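Local coordinates for protein coenzyme A transferase (Yersinia pestis, PDB 3QLI) that probably transfers coenzyme A between carboxylic acids and binds CoA, in one form covalently, at residues H154-L159 with A191-I196; N163-S167 with S314-D318. All coordinates share one frame; numbering follows the deposited sequence.

Interaction 1. Residues H154-L159 with A191-I196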
loop_
_atom_site.group_PDB
_atom_site.type_symbol
_atom_site.label_atom_id
_atom_site.label_comp_id
_atom_site.label_asym_id
_atom_site.label_seq_id
_atom_site.Cartn_x
_atom_site.Cartn_y
_atom_site.Cartn_z
ATOM N N HIS A 154 7.806 -30.104 28.729
ATOM C CA HIS A 154 7.668 -28.848 29.476
ATOM C C HIS A 154 6.236 -28.315 29.435
ATOM O O HIS A 154 5.963 -27.256 29.977
ATOM C CB HIS A 154 8.636 -27.783 28.942
ATOM C CG HIS A 154 10.070 -28.207 28.984
ATOM N ND1 HIS A 154 10.843 -28.099 30.121
ATOM C CD2 HIS A 154 10.865 -28.763 28.041
ATOM C CE1 HIS A 154 12.059 -28.555 29.870
ATOM N NE2 HIS A 154 12.099 -28.965 28.614
ATOM N N GLY A 155 5.332 -29.046 28.786
ATOM C CA GLY A 155 3.934 -28.632 28.713
ATOM C C GLY A 155 3.544 -27.796 27.501
ATOM O O GLY A 155 2.440 -27.259 27.454
ATOM N N TYR A 156 4.430 -27.695 26.513
ATOM C CA TYR A 156 4.166 -26.871 25.329
ATOM C C TYR A 156 3.747 -27.680 24.116
ATOM O O TYR A 156 4.302 -28.749 23.847
ATOM C CB TYR A 156 5.411 -26.049 24.951
ATOM C CG TYR A 156 5.735 -24.956 25.947
ATOM C CD1 TYR A 156 5.268 -23.655 25.755
ATOM C CD2 TYR A 156 6.496 -25.224 27.084
ATOM C CE1 TYR A 156 5.555 -22.650 26.677
ATOM C CE2 TYR A 156 6.792 -24.225 28.005
ATOM C CZ TYR A 156 6.313 -22.946 27.798
ATOM O OH TYR A 156 6.593 -21.955 28.708
ATOM N N PHE A 157 2.773 -27.142 23.387
ATOM C CA PHE A 157 2.414 -27.620 22.055
ATOM C C PHE A 157 2.988 -26.640 21.045
ATOM O O PHE A 157 3.159 -25.464 21.353
ATOM C CB PHE A 157 0.894 -27.597 21.875
ATOM C CG PHE A 157 0.138 -28.377 22.900
ATOM C CD1 PHE A 157 -0.208 -29.697 22.664
ATOM C CD2 PHE A 157 -0.274 -27.777 24.085
ATOM C CE1 PHE A 157 -0.937 -30.420 23.596
ATOM C CE2 PHE A 157 -0.994 -28.498 25.025
ATOM C CZ PHE A 157 -1.329 -29.829 24.774
ATOM N N SER A 158 3.249 -27.094 19.828
ATOM C CA SER A 158 3.664 -26.169 18.784
ATOM C C SER A 158 2.571 -25.980 17.737
ATOM O O SER A 158 1.918 -26.945 17.333
ATOM C CB SER A 158 4.931 -26.701 18.091
ATOM O OG SER A 158 5.253 -25.932 16.953
ATOM N N LEU A 159 2.404 -24.741 17.268
ATOM C CA LEU A 159 1.557 -24.458 16.105
ATOM C C LEU A 159 2.120 -25.022 14.780
ATOM O O LEU A 159 1.440 -25.009 13.743
ATOM C CB LEU A 159 1.352 -22.946 15.965
ATOM C CG LEU A 159 0.597 -22.284 17.122
ATOM C CD1 LEU A 159 0.528 -20.787 16.878
ATOM C CD2 LEU A 159 -0.801 -22.878 17.260
ATOM N N ALA A 191 6.320 -17.067 19.530
ATOM C CA ALA A 191 4.983 -17.410 20.006
ATOM C C ALA A 191 4.441 -18.660 19.309
ATOM O O ALA A 191 3.223 -18.900 19.287
ATOM C CB ALA A 191 4.025 -16.219 19.829
ATOM N N ALA A 192 5.338 -19.465 18.750
ATOM C CA ALA A 192 4.923 -20.696 18.070
ATOM C C ALA A 192 4.558 -21.781 19.075
ATOM O O ALA A 192 3.772 -22.667 18.773
ATOM C CB ALA A 192 6.007 -21.199 17.130
ATOM N N ALA A 193 5.148 -21.707 20.262
ATOM C CA ALA A 193 4.886 -22.682 21.316
ATOM C C ALA A 193 3.827 -22.168 22.291
ATOM O O ALA A 193 3.896 -21.025 22.748
ATOM C CB ALA A 193 6.185 -23.002 22.062
ATOM N N ILE A 194 2.840 -22.996 22.608
ATOM C CA ILE A 194 1.797 -22.574 23.542
ATOM C C ILE A 194 1.730 -23.533 24.711
ATOM O O ILE A 194 1.608 -24.741 24.507
ATOM C CB ILE A 194 0.393 -22.595 22.902
ATOM C CG1 ILE A 194 0.429 -22.124 21.446
ATOM C CG2 ILE A 194 -0.600 -21.799 23.774
ATOM C CD1 ILE A 194 0.805 -20.688 21.279
ATOM N N HIS A 195 1.779 -23.006 25.927
ATOM C CA HIS A 195 1.752 -23.849 27.112
ATOM C C HIS A 195 0.357 -24.425 27.379
ATOM O O HIS A 195 -0.650 -23.780 27.108
ATOM C CB HIS A 195 2.229 -23.062 28.330
ATOM C CG HIS A 195 2.511 -23.921 29.518
ATOM N ND1 HIS A 195 1.656 -24.005 30.594
ATOM C CD2 HIS A 195 3.544 -24.754 29.789
ATOM C CE1 HIS A 195 2.160 -24.837 31.488
ATOM N NE2 HIS A 195 3.304 -25.304 31.024
ATOM N N ILE A 196 0.303 -25.632 27.940
ATOM C CA ILE A 196 -0.983 -26.276 28.223
ATOM C C ILE A 196 -1.886 -25.411 29.121
ATOM O O ILE A 196 -3.117 -25.479 29.034
ATOM C CB ILE A 196 -0.772 -27.692 28.826
ATOM C CG1 ILE A 196 -2.117 -28.391 29.034
ATOM C CG2 ILE A 196 0.007 -27.600 30.128
ATOM C CD1 ILE A 196 -2.003 -29.874 29.284
#
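The Tyr156 ring takes His195 over one face: CB of His195 lies 4.2 Å from the ring centroid of Tyr156 in a CH-pi contact, and the imidazole turns its edge to the same phenol ring in a T-shaped pair, planes at 69°. This pair sits on a small two-stranded antiparallel sheet, strands 156-158 and 193-195, in the N-terminal family region. A chi1 of -168° swings the imidazole away from the backbone N of His195 and toward the turn at His154 and Gly155 that precedes strand 156-158, where the carbonyl O of His154 meets its edge in plane. Its ND1 is hydrogen-bonded to Ser197 OG. Ile196 CG2 lies above one face of the imidazole, offset toward its rim. Ala193 CB, on the same side of the sheet as Tyr156, reaches Tyr156 CD1 at 3.9 Å.

Phe157 and Ile194 form the central hydrogen-bonded pair and point to the other side. The Phe157 ring has Ile194 O at its edge, and its CE2 touches Ile196 CB at 3.9 Å; Tyr22 of helix 18-25 and Val148 of strand 143-148 pack on the same ring. Two nearly straight bonds join Phe157 and Ile194, N to O in both directions. Ile196 N donates to Gly155 O at 2.7 Å. At the far end, Leu159 N donates to Ala192 O at 2.9 Å and 173°.

Interaction 2. Residues N163-S167 with S314-D318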
loop_
_atom_site.group_PDB
_atom_site.type_symbol
_atom_site.label_atom_id
_atom_site.label_comp_id
_atom_site.label_asym_id
_atom_site.label_seq_id
_atom_site.Cartn_x
_atom_site.Cartn_y
_atom_site.Cartn_z
ATOM N N ASN A 163 1.845 -19.985 11.944
ATOM C CA ASN A 163 2.134 -18.920 12.885
ATOM C C ASN A 163 1.115 -17.875 12.474
ATOM O O ASN A 163 0.055 -17.759 13.085
ATOM C CB ASN A 163 3.562 -18.402 12.756
ATOM C CG ASN A 163 3.995 -17.592 13.968
ATOM O OD1 ASN A 163 3.340 -16.623 14.340
ATOM N ND2 ASN A 163 5.099 -17.992 14.589
ATOM N N ASP A 164 1.436 -17.108 11.436
ATOM C CA ASP A 164 0.481 -16.165 10.870
ATOM C C ASP A 164 -0.204 -15.348 11.955
ATOM O O ASP A 164 0.446 -14.724 12.789
ATOM C CB ASP A 164 -0.541 -16.881 9.974
ATOM C CG ASP A 164 -1.102 -18.142 10.607
ATOM O OD1 ASP A 164 -0.456 -19.204 10.508
ATOM O OD2 ASP A 164 -2.199 -18.068 11.192
ATOM N N TYR A 165 -1.533 -15.354 11.907
ATOM C CA TYR A 165 -2.361 -14.685 12.898
ATOM C C TYR A 165 -2.722 -15.677 14.001
ATOM O O TYR A 165 -3.274 -15.302 15.032
ATOM C CB TYR A 165 -3.646 -14.170 12.254
ATOM C CG TYR A 165 -4.465 -15.252 11.579
ATOM C CD1 TYR A 165 -5.323 -16.061 12.313
ATOM C CD2 TYR A 165 -4.375 -15.465 10.211
ATOM C CE1 TYR A 165 -6.070 -17.051 11.701
ATOM C CE2 TYR A 165 -5.117 -16.451 9.590
ATOM C CZ TYR A 165 -5.963 -17.242 10.338
ATOM O OH TYR A 165 -6.702 -18.223 9.720
ATOM N N SER A 166 -2.399 -16.946 13.771
ATOM C CA SER A 166 -2.724 -18.013 14.712
ATOM C C SER A 166 -2.061 -17.855 16.076
ATOM O O SER A 166 -2.684 -18.097 17.104
ATOM C CB SER A 166 -2.370 -19.379 14.115
ATOM O OG SER A 166 -3.213 -19.694 13.022
ATOM N N SER A 167 -0.798 -17.450 16.087
ATOM C CA SER A 167 -0.088 -17.279 17.359
ATOM C C SER A 167 -0.688 -16.180 18.242
ATOM O O SER A 167 -0.606 -16.244 19.473
ATOM C CB SER A 167 1.414 -17.034 17.127
ATOM O OG SER A 167 1.625 -15.843 16.387
ATOM N N SER A 314 9.542 -19.709 12.634
ATOM C CA SER A 314 8.320 -19.033 12.219
ATOM C C SER A 314 8.106 -17.755 13.028
ATOM O O SER A 314 8.468 -17.667 14.210
ATOM C CB SER A 314 7.102 -19.951 12.342
ATOM O OG SER A 314 6.812 -20.198 13.697
ATOM N N ARG A 315 7.524 -16.755 12.378
ATOM C CA ARG A 315 7.153 -15.526 13.071
ATOM C C ARG A 315 5.772 -15.056 12.619
ATOM O O ARG A 315 5.299 -15.437 11.545
ATOM C CB ARG A 315 8.236 -14.456 12.868
ATOM C CG ARG A 315 9.603 -14.926 13.392
ATOM C CD ARG A 315 10.602 -13.784 13.589
ATOM N NE ARG A 315 10.151 -12.830 14.593
ATOM C CZ ARG A 315 10.918 -11.887 15.137
ATOM N NH1 ARG A 315 12.192 -11.778 14.779
ATOM N NH2 ARG A 315 10.410 -11.056 16.052
ATOM N N PRO A 316 5.098 -14.251 13.451
ATOM C CA PRO A 316 3.726 -13.832 13.128
ATOM C C PRO A 316 3.654 -12.936 11.905
ATOM O O PRO A 316 4.635 -12.273 11.568
ATOM C CB PRO A 316 3.285 -13.046 14.375
ATOM C CG PRO A 316 4.547 -12.753 15.139
ATOM C CD PRO A 316 5.488 -13.874 14.818
ATOM N N VAL A 317 2.487 -12.896 11.267
ATOM C CA VAL A 317 2.373 -12.236 9.967
ATOM C C VAL A 317 2.553 -10.722 10.060
ATOM O O VAL A 317 3.019 -10.094 9.113
ATOM C CB VAL A 317 1.050 -12.604 9.253
ATOM C CG1 VAL A 317 -0.164 -12.118 10.080
ATOM C CG2 VAL A 317 1.039 -12.060 7.824
ATOM N N ASP A 318 2.232 -10.133 11.210
ATOM C CA ASP A 318 2.393 -8.687 11.345
ATOM C C ASP A 318 3.868 -8.290 11.459
ATOM O O ASP A 318 4.209 -7.116 11.346
ATOM C CB ASP A 318 1.561 -8.120 12.508
ATOM C CG ASP A 318 1.845 -8.815 13.841
ATOM O OD1 ASP A 318 1.951 -10.061 13.900
ATOM O OD2 ASP A 318 1.946 -8.096 14.851
#
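The carboxamide of Asn163 lies alongside the extended backbone of Ser314 to Pro316 and uses its two ends differently. ND2 donates to Ser314 OG at 2.9 Å, almost straight (172°) and in the amide plane; it also bonds to Glu190 O. At the other end, OD1 rests against Pro316, 3.1 Å from its CA, and accepts from Ser167 OG at 2.8 Å, the hydroxyl arriving from above the carbonyl plane. Thus three hydrogen bonds fix the rotation of this buried amide, which a chi1 of -164° lays along the Ser314-Pro316 backbone. Pro316 CB touches Ser167 OG at 3.8 Å, giving that hydroxyl an apolar neighbour.

One residue on, the backbone takes over: Val317 N donates to Asp164 O at 3.1 Å, approaching well above the carbonyl plane, while Val317 CG1 packs on the Asp164 carbonyl carbon at 3.7 Å. The Asp164 side chain leaves in another direction and caps the turn that follows. Its OD2 accepts from both Ser166 OG, on the syn side at 2.6 Å, and Ser166 N, from above the carboxylate plane, and also lies over the centre of the Tyr165 ring.

Pro316 is the N-cap of helix 317-320, and the contact bridges the N-terminal family region (163-167, leading into helix 166-172) and the C-terminal one (314-318). Val317 lies about 5 Å, between side chains, from Glu264, the residue seen linked covalently to CoA. Helix 131-139 packs against Tyr165 and Val317, and strand 143-148 against Tyr165 and Ser166.

Overall arrangement
Interactions 1 and 2 lie with centres 14 Å apart on the same side of the chain's centre, and they touch: Leu159 CD1 packs on Ser167 CA at 3.6 Å, and Ala192 CB on Ser314 OG. Their segments alternate along the chain, in the order 154-159, 163-167, 191-196, 314-318. Helix 166-172 is the next element after strand 156-158, and its Arg171 bonds back to Ala191 O and Ser167 O. Interaction 1 stays within the N-terminal family region, away from the residues that bind CoA; interaction 2 spans from that region to the C-terminal one. Together they connect a peripheral two-stranded sheet with the buried junction of the two halves, near Glu264.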